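Local coordinates for protein alpha-1,3-glucanase (PDB 7C7D) that probably hydrolyses the alpha-1,3-glucosidic linkages of alpha-1,3-glucan as the catalytic unit of a thermostable glycoside hydrolase of family GH87, at residues Q91-V105 and D177-D191. Numbering follows the deposited sequence.
With CA (calcium ion), chain C.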
ATOM      1  N   GLN A  91      -7.438  15.494   3.846  1.00 11.91           N
ATOM      2  CA  GLN A  91      -8.154  16.228   4.878  1.00 12.78           C
ATOM      3  C   GLN A  91      -8.280  15.358   6.118  1.00 11.61           C
ATOM      4  O   GLN A  91      -8.311  14.130   6.034  1.00 12.03           O
ATOM      5  CB  GLN A  91      -9.554  16.630   4.415  1.00 13.89           C
ATOM      6  CG  GLN A  91      -9.558  17.573   3.243  1.00 15.92           C
ATOM      7  CD  GLN A  91     -10.909  17.609   2.584  1.00 20.27           C
ATOM      8  OE1 GLN A  91     -11.773  18.390   2.965  1.00 22.44           O
ATOM      9  NE2 GLN A  91     -11.112  16.737   1.602  1.00 22.01           N
ATOM     10  N   ALA A  92      -8.365  16.013   7.271  1.00 13.30           N
ATOM     11  CA  ALA A  92      -8.531  15.336   8.548  1.00 13.62           C
ATOM     12  C   ALA A  92      -9.175  16.332   9.502  1.00 14.00           C
ATOM     13  O   ALA A  92      -9.435  17.483   9.140  1.00 14.90           O
ATOM     14  CB  ALA A  92      -7.181  14.826   9.072  1.00 13.41           C
ATOM     15  N   VAL A  93      -9.424  15.894  10.732  1.00 14.02           N
ATOM     16  CA  VAL A  93     -10.075  16.733  11.734  1.00 15.27           C
ATOM     17  C   VAL A  93      -9.201  16.763  12.979  1.00 14.72           C
ATOM     18  O   VAL A  93      -8.956  15.718  13.597  1.00 14.90           O
ATOM     19  CB  VAL A  93     -11.488  16.235  12.072  1.00 17.41           C
ATOM     20  CG1 VAL A  93     -12.104  17.111  13.142  1.00 19.36           C
ATOM     21  CG2 VAL A  93     -12.371  16.231  10.821  1.00 17.85           C
ATOM     22  N   ARG A  94      -8.738  17.954  13.350  1.00 15.38           N
ATOM     23  CA  ARG A  94      -7.920  18.131  14.541  1.00 16.55           C
ATOM     24  C   ARG A  94      -8.838  18.304  15.741  1.00 15.76           C
ATOM     25  O   ARG A  94      -9.683  19.212  15.761  1.00 17.17           O
ATOM     26  CB  ARG A  94      -7.030  19.361  14.393  1.00 17.63           C
ATOM     27  CG  ARG A  94      -6.110  19.580  15.593  1.00 20.63           C
ATOM     28  CD  ARG A  94      -5.091  20.675  15.328  1.00 24.87           C
ATOM     29  NE  ARG A  94      -5.709  21.995  15.265  1.00 27.67           N
ATOM     30  CZ  ARG A  94      -5.717  22.771  14.187  1.00 30.95           C
ATOM     31  NH1 ARG A  94      -5.141  22.364  13.063  1.00 31.95           N
ATOM     32  NH2 ARG A  94      -6.305  23.958  14.232  1.00 32.18           N
ATOM     33  N   LEU A  95      -8.695  17.424  16.722  1.00 15.51           N
ATOM     34  CA  LEU A  95      -9.484  17.479  17.946  1.00 17.42           C
ATOM     35  C   LEU A  95      -8.569  17.931  19.073  1.00 17.43           C
ATOM     36  O   LEU A  95      -7.698  17.177  19.509  1.00 17.84           O
ATOM     37  CB  LEU A  95     -10.052  16.101  18.280  1.00 18.20           C
ATOM     38  CG  LEU A  95     -10.906  15.409  17.224  1.00 18.68           C
ATOM     39  CD1 LEU A  95     -11.331  14.042  17.737  1.00 19.84           C
ATOM     40  CD2 LEU A  95     -12.122  16.256  16.875  1.00 18.36           C
ATOM     41  N   ASP A  96      -8.765  19.151  19.548  1.00 17.89           N
ATOM     42  CA  ASP A  96      -8.242  19.480  20.855  1.00 18.18           C
ATOM     43  C   ASP A  96      -8.885  18.566  21.878  1.00 18.38           C
ATOM     44  O   ASP A  96     -10.016  18.062  21.686  1.00 18.59           O
ATOM     45  CB  ASP A  96      -8.643  20.896  21.256  1.00 19.97           C
ATOM     46  CG  ASP A  96      -7.798  21.966  20.581  1.00 24.36           C
ATOM     47  OD1 ASP A  96      -6.677  21.665  20.151  1.00 28.27           O
ATOM     48  OD2 ASP A  96      -8.289  23.121  20.471  1.00 24.98           O
ATOM     49  N   ALA A  97      -8.215  18.384  23.020  1.00 20.10           N
ATOM     50  CA  ALA A  97      -9.047  18.085  24.163  1.00 22.70           C
ATOM     51  C   ALA A  97     -10.084  19.204  24.181  1.00 26.59           C
ATOM     52  O   ALA A  97      -9.824  20.306  24.658  1.00 30.90           O
ATOM     53  CB  ALA A  97      -8.169  18.045  25.459  1.00 23.11           C
ATOM     54  N   GLY A  98     -11.144  18.993  23.427  1.00 31.34           N
ATOM     55  CA  GLY A  98     -12.418  19.648  23.647  1.00 30.73           C
ATOM     56  C   GLY A  98     -13.470  18.770  23.066  1.00 28.65           C
ATOM     57  O   GLY A  98     -14.570  18.668  23.580  1.00 29.39           O
ATOM     58  N   GLN A  99     -13.032  17.951  22.167  1.00 22.91           N
ATOM     59  CA  GLN A  99     -13.666  17.920  20.878  1.00 20.69           C
ATOM     60  C   GLN A  99     -13.822  16.494  20.414  1.00 21.20           C
ATOM     61  O   GLN A  99     -13.102  15.591  20.842  1.00 20.21           O
ATOM     62  CB  GLN A  99     -12.882  18.820  19.887  1.00 20.17           C
ATOM     63  CG  GLN A  99     -12.799  20.298  20.378  1.00 21.22           C
ATOM     64  CD  GLN A  99     -11.878  21.206  19.586  1.00 22.40           C
ATOM     65  OE1 GLN A  99     -11.020  20.764  18.826  1.00 20.84           O
ATOM     66  NE2 GLN A  99     -12.036  22.506  19.806  1.00 24.07           N
ATOM     67  N   ARG A 100     -14.816  16.303  19.570  1.00 20.95           N
ATOM     68  CA  ARG A 100     -15.229  14.979  19.184  1.00 21.36           C
ATOM     69  C   ARG A 100     -15.537  14.969  17.705  1.00 19.57           C
ATOM     70  O   ARG A 100     -15.779  16.007  17.084  1.00 18.98           O
ATOM     71  CB  ARG A 100     -16.448  14.520  19.989  1.00 23.91           C
ATOM     72  CG  ARG A 100     -17.650  15.422  19.840  1.00 27.82           C
ATOM     73  CD  ARG A 100     -18.716  15.091  20.870  1.00 31.03           C
ATOM     74  NE  ARG A 100     -19.484  16.258  21.305  1.00 36.03           N
ATOM     75  CZ  ARG A 100     -19.179  17.022  22.350  1.00 39.98           C
ATOM     76  NH1 ARG A 100     -18.111  16.754  23.090  1.00 41.41           N
ATOM     77  NH2 ARG A 100     -19.953  18.052  22.662  1.00 40.81           N
ATOM     78  N   VAL A 101     -15.515  13.773  17.148  1.00 19.76           N
ATOM     79  CA  VAL A 101     -16.009  13.557  15.802  1.00 19.57           C
ATOM     80  C   VAL A 101     -17.003  12.412  15.879  1.00 19.73           C
ATOM     81  O   VAL A 101     -16.710  11.370  16.476  1.00 20.24           O
ATOM     82  CB  VAL A 101     -14.873  13.290  14.797  1.00 19.70           C
ATOM     83  CG1 VAL A 101     -14.003  12.141  15.252  1.00 20.10           C
ATOM     84  CG2 VAL A 101     -15.441  13.015  13.416  1.00 20.56           C
ATOM     85  N   GLU A 102     -18.200  12.641  15.354  1.00 19.99           N
ATOM     86  CA  GLU A 102     -19.317  11.715  15.483  1.00 21.17           C
ATOM     87  C   GLU A 102     -19.577  11.107  14.113  1.00 20.42           C
ATOM     88  O   GLU A 102     -20.034  11.800  13.196  1.00 20.03           O
ATOM     89  CB  GLU A 102     -20.550  12.462  15.982  1.00 25.61           C
ATOM     90  CG  GLU A 102     -21.765  11.590  16.181  1.00 32.31           C
ATOM     91  CD  GLU A 102     -22.926  12.362  16.768  1.00 39.38           C
ATOM     92  OE1 GLU A 102     -22.720  13.521  17.185  1.00 41.80           O
ATOM     93  OE2 GLU A 102     -24.040  11.806  16.820  1.00 42.38           O
ATOM     94  N   PHE A 103     -19.282   9.820  13.976  1.00 20.47           N
ATOM     95  CA  PHE A 103     -19.456   9.111  12.722  1.00 21.16           C
ATOM     96  C   PHE A 103     -20.832   8.471  12.676  1.00 22.70           C
ATOM     97  O   PHE A 103     -21.308   7.915  13.668  1.00 24.52           O
ATOM     98  CB  PHE A 103     -18.423   7.991  12.605  1.00 20.27           C
ATOM     99  CG  PHE A 103     -17.013   8.470  12.427  1.00 19.78           C
ATOM    100  CD1 PHE A 103     -16.495   8.679  11.162  1.00 19.47           C
ATOM    101  CD2 PHE A 103     -16.199   8.685  13.522  1.00 20.02           C
ATOM    102  CE1 PHE A 103     -15.193   9.113  10.996  1.00 19.60           C
ATOM    103  CE2 PHE A 103     -14.898   9.116  13.362  1.00 19.53           C
ATOM    104  CZ  PHE A 103     -14.394   9.328  12.099  1.00 19.13           C
ATOM    105  N   THR A 104     -21.458   8.526  11.509  1.00 24.24           N
ATOM    106  CA  THR A 104     -22.625   7.701  11.243  1.00 25.47           C
ATOM    107  C   THR A 104     -22.131   6.361  10.713  1.00 24.82           C
ATOM    108  O   THR A 104     -21.412   6.308   9.709  1.00 24.85           O
ATOM    109  CB  THR A 104     -23.569   8.381  10.256  1.00 27.49           C
ATOM    110  OG1 THR A 104     -24.096   9.568  10.860  1.00 30.16           O
ATOM    111  CG2 THR A 104     -24.724   7.449   9.905  1.00 27.71           C
ATOM    112  N   VAL A 105     -22.491   5.290  11.409  1.00 26.24           N
ATOM    113  CA  VAL A 105     -22.007   3.951  11.063  1.00 26.85           C
ATOM    114  C   VAL A 105     -22.512   3.577   9.673  1.00 27.25           C
ATOM    115  O   VAL A 105     -23.723   3.693   9.401  1.00 28.05           O
ATOM    116  CB  VAL A 105     -22.479   2.944  12.124  1.00 27.93           C
ATOM    117  CG1 VAL A 105     -22.162   1.540  11.712  1.00 28.10           C
ATOM    118  CG2 VAL A 105     -21.835   3.266  13.464  1.00 28.20           C
ATOM    119  N   ASP A 177     -26.369   4.017  13.309  1.00 39.77           N
ATOM    120  CA  ASP A 177     -25.869   4.256  14.651  1.00 40.14           C
ATOM    121  C   ASP A 177     -24.780   5.324  14.609  1.00 38.63           C
ATOM    122  O   ASP A 177     -24.284   5.709  13.545  1.00 38.96           O
ATOM    123  CB  ASP A 177     -25.275   2.976  15.239  1.00 42.48           C
ATOM    124  CG  ASP A 177     -26.334   1.997  15.708  1.00 45.24           C
ATOM    125  OD1 ASP A 177     -27.534   2.239  15.455  1.00 46.68           O
ATOM    126  OD2 ASP A 177     -25.958   0.977  16.325  1.00 45.72           O
ATOM    127  N   THR A 178     -24.404   5.806  15.789  1.00 37.07           N
ATOM    128  CA  THR A 178     -23.371   6.819  15.923  1.00 36.24           C
ATOM    129  C   THR A 178     -22.211   6.239  16.717  1.00 33.10           C
ATOM    130  O   THR A 178     -22.416   5.630  17.771  1.00 34.61           O
ATOM    131  CB  THR A 178     -23.907   8.053  16.650  1.00 39.44           C
ATOM    132  OG1 THR A 178     -24.485   7.652  17.897  1.00 42.09           O
ATOM    133  CG2 THR A 178     -24.961   8.750  15.804  1.00 39.63           C
ATOM    134  N   VAL A 179     -21.000   6.419  16.199  1.00 28.17           N
ATOM    135  CA  VAL A 179     -19.773   6.151  16.936  1.00 24.65           C
ATOM    136  C   VAL A 179     -19.022   7.469  17.028  1.00 23.92           C
ATOM    137  O   VAL A 179     -18.700   8.079  15.999  1.00 23.32           O
ATOM    138  CB  VAL A 179     -18.920   5.066  16.261  1.00 23.50           C
ATOM    139  CG1 VAL A 179     -17.555   4.950  16.945  1.00 23.56           C
ATOM    140  CG2 VAL A 179     -19.645   3.730  16.291  1.00 25.13           C
ATOM    141  N   THR A 180     -18.760   7.915  18.251  1.00 23.73           N
ATOM    142  CA  THR A 180     -18.111   9.193  18.493  1.00 22.72           C
ATOM    143  C   THR A 180     -16.740   8.959  19.108  1.00 20.79           C
ATOM    144  O   THR A 180     -16.596   8.167  20.045  1.00 21.94           O
ATOM    145  CB  THR A 180     -18.960  10.071  19.416  1.00 24.18           C
ATOM    146  OG1 THR A 180     -20.234  10.304  18.804  1.00 27.37           O
ATOM    147  CG2 THR A 180     -18.279  11.410  19.655  1.00 24.94           C
ATOM    148  N   LEU A 181     -15.742   9.637  18.562  1.00 19.53           N
ATOM    149  CA  LEU A 181     -14.401   9.653  19.124  1.00 19.38           C
ATOM    150  C   LEU A 181     -14.209  10.987  19.827  1.00 19.75           C
ATOM    151  O   LEU A 181     -14.453  12.042  19.236  1.00 19.73           O
ATOM    152  CB  LEU A 181     -13.363   9.494  18.014  1.00 18.59           C
ATOM    153  CG  LEU A 181     -13.574   8.320  17.055  1.00 19.25           C
ATOM    154  CD1 LEU A 181     -12.447   8.257  16.034  1.00 19.74           C
ATOM    155  CD2 LEU A 181     -13.685   7.014  17.832  1.00 20.84           C
ATOM    156  N   GLN A 182     -13.798  10.937  21.091  1.00 21.01           N
ATOM    157  CA  GLN A 182     -13.688  12.122  21.932  1.00 22.25           C
ATOM    158  C   GLN A 182     -12.269  12.228  22.469  1.00 20.95           C
ATOM    159  O   GLN A 182     -11.808  11.337  23.192  1.00 21.60           O
ATOM    160  CB  GLN A 182     -14.680  12.047  23.091  1.00 26.88           C
ATOM    161  CG  GLN A 182     -14.672  13.264  23.987  1.00 33.08           C
ATOM    162  CD  GLN A 182     -16.066  13.738  24.304  1.00 38.80           C
ATOM    163  OE1 GLN A 182     -16.829  14.112  23.415  1.00 40.42           O
ATOM    164  NE2 GLN A 182     -16.421  13.695  25.579  1.00 42.16           N
ATOM    165  N   ALA A 183     -11.582  13.315  22.130  1.00 20.57           N
ATOM    166  CA  ALA A 183     -10.237  13.548  22.644  1.00 20.12           C
ATOM    167  C   ALA A 183     -10.324  13.999  24.092  1.00 20.81           C
ATOM    168  O   ALA A 183     -11.258  14.694  24.465  1.00 22.67           O
ATOM    169  CB  ALA A 183      -9.537  14.625  21.814  1.00 20.54           C
ATOM    170  N   THR A 184      -9.364  13.584  24.918  1.00 22.10           N
ATOM    171  CA  THR A 184      -9.425  13.906  26.344  1.00 22.96           C
ATOM    172  C   THR A 184      -8.077  14.316  26.931  1.00 21.08           C
ATOM    173  O   THR A 184      -8.025  15.173  27.819  1.00 23.27           O
ATOM    174  CB  THR A 184      -9.984  12.733  27.163  1.00 27.43           C
ATOM    175  OG1 THR A 184      -9.134  11.589  27.013  1.00 30.43           O
ATOM    176  CG2 THR A 184     -11.410  12.385  26.750  1.00 28.14           C
ATOM    177  N   ASN A 185      -6.985  13.705  26.467  1.00 19.95           N
ATOM    178  CA  ASN A 185      -5.689  13.885  27.118  1.00 19.12           C
ATOM    179  C   ASN A 185      -4.549  14.143  26.142  1.00 18.75           C
ATOM    180  O   ASN A 185      -3.386  14.154  26.562  1.00 19.05           O
ATOM    181  CB  ASN A 185      -5.351  12.689  28.018  1.00 20.01           C
ATOM    182  CG  ASN A 185      -5.399  11.366  27.276  1.00 20.22           C
ATOM    183  OD1 ASN A 185      -5.138  11.306  26.078  1.00 19.32           O
ATOM    184  ND2 ASN A 185      -5.726  10.293  27.990  1.00 22.24           N
ATOM    185  N   VAL A 186      -4.850  14.317  24.858  1.00 17.84           N
ATOM    186  CA  VAL A 186      -3.860  14.654  23.844  1.00 16.82           C
ATOM    187  C   VAL A 186      -4.641  15.129  22.631  1.00 15.99           C
ATOM    188  O   VAL A 186      -5.766  14.682  22.386  1.00 17.01           O
ATOM    189  CB  VAL A 186      -2.941  13.448  23.504  1.00 16.14           C
ATOM    190  CG1 VAL A 186      -3.747  12.272  22.946  1.00 16.21           C
ATOM    191  CG2 VAL A 186      -1.823  13.857  22.549  1.00 16.60           C
ATOM    192  N   GLN A 187      -4.054  16.053  21.878  1.00 16.77           N
ATOM    193  CA  GLN A 187      -4.698  16.546  20.667  1.00 17.47           C
ATOM    194  C   GLN A 187      -4.536  15.502  19.568  1.00 18.08           C
ATOM    195  O   GLN A 187      -3.414  15.087  19.264  1.00 20.26           O
ATOM    196  CB  GLN A 187      -4.063  17.868  20.248  1.00 20.41           C
ATOM    197  CG  GLN A 187      -4.705  18.546  19.052  1.00 22.70           C
ATOM    198  CD  GLN A 187      -3.875  19.713  18.571  1.00 26.56           C
ATOM    199  OE1 GLN A 187      -2.792  19.525  18.020  1.00 29.68           O
ATOM    200  NE2 GLN A 187      -4.367  20.927  18.793  1.00 26.69           N
ATOM    201  N   VAL A 188      -5.645  15.069  18.978  1.00 16.58           N
ATOM    202  CA  VAL A 188      -5.631  13.981  18.007  1.00 16.86           C
ATOM    203  C   VAL A 188      -6.175  14.498  16.686  1.00 15.59           C
ATOM    204  O   VAL A 188      -7.271  15.066  16.640  1.00 16.45           O
ATOM    205  CB  VAL A 188      -6.455  12.770  18.485  1.00 17.28           C
ATOM    206  CG1 VAL A 188      -6.312  11.614  17.491  1.00 18.14           C
ATOM    207  CG2 VAL A 188      -6.033  12.343  19.889  1.00 18.56           C
ATOM    208  N   THR A 189      -5.422  14.291  15.613  1.00 14.00           N
ATOM    209  CA  THR A 189      -5.893  14.599  14.271  1.00 13.85           C
ATOM    210  C   THR A 189      -6.415  13.301  13.672  1.00 12.79           C
ATOM    211  O   THR A 189      -5.643  12.373  13.418  1.00 13.87           O
ATOM    212  CB  THR A 189      -4.774  15.220  13.443  1.00 15.34           C
ATOM    213  OG1 THR A 189      -4.397  16.460  14.060  1.00 16.76           O
ATOM    214  CG2 THR A 189      -5.244  15.495  12.019  1.00 15.98           C
ATOM    215  N   VAL A 190      -7.731  13.220  13.493  1.00 13.30           N
ATOM    216  CA  VAL A 190      -8.388  12.005  13.022  1.00 13.33           C
ATOM    217  C   VAL A 190      -8.579  12.094  11.515  1.00 12.53           C
ATOM    218  O   VAL A 190      -9.166  13.056  11.008  1.00 13.25           O
ATOM    219  CB  VAL A 190      -9.730  11.791  13.743  1.00 14.60           C
ATOM    220  CG1 VAL A 190     -10.383  10.498  13.274  1.00 14.83           C
ATOM    221  CG2 VAL A 190      -9.521  11.764  15.261  1.00 16.58           C
ATOM    222  N   ASP A 191      -8.098  11.080  10.798  1.00 12.33           N
ATOM    223  CA  ASP A 191      -8.133  11.090   9.337  1.00 11.80           C
ATOM    224  C   ASP A 191      -9.360  10.368   8.780  1.00 11.90           C
ATOM    225  O   ASP A 191     -10.116  10.928   7.973  1.00 12.65           O
ATOM    226  CB  ASP A 191      -6.848  10.435   8.826  1.00 11.84           C
ATOM    227  CG  ASP A 191      -6.770  10.381   7.319  1.00 11.62           C
ATOM    228  OD1 ASP A 191      -7.601  11.037   6.637  1.00 12.61           O
ATOM    229  OD2 ASP A 191      -5.858   9.684   6.813  1.00 12.32           O
TER
HETATM  230 CA    CA C 701      -9.426  12.059   5.755  1.00 11.75          CA
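Leu-95 and Val-190 illustrate how two beta-arches, each passing from one sheet to the facing one, pair strand by strand around a shared core. Strand 92-95 pairs antiparallel with 188-191 and 100-104 with 178-183, the register slipping by one residue between. The tight side is apolar: Leu-95 CD1 crosses to Val-190 CG2 at 3.8 Å, while Leu-95 CB meets Ala-183 CB at 3.9 Å. With CG anti to its carbonyl carbon (chi1 -69°), Phe-103 brings CE2 within 3.7 Å of Leu-181 CD1; Val-179 O lies in plane at the ring edge.

Toward solvent, in the turns and along the outer side with Arg-100 and Gln-182, the contact is polar and looser. Gln-187 lies alongside Asp-96, amide and carboxylate nearly coplanar; Gln-187 NE2 gives Asp-96 OD1 a nearly straight 2.8 Å hydrogen bond, and the amide packs against Arg-94 CD. A leucine for Gln-187 would probably leave the Asp-96 carboxylate without this donor and freer to turn. Arg-100 NH1 reaches Gln-182 OE1 at 3.0 Å, from above the carbonyl plane. At the far end of the 92-95/188-191 pair, Gln-91 O, Asp-191 O and Asp-191 OD1 bind calcium together with Glu-63, Glu-65 and Ser-88.

The two antiparallel sheets pack as a beta-sandwich around Leu-95, Val-190, Leu-181 and Phe-103: strand 72-74 flanks 92-95, 109-117 flanks 188-196, and 100-104 with 178-183 lies between 68-69 and 123-130.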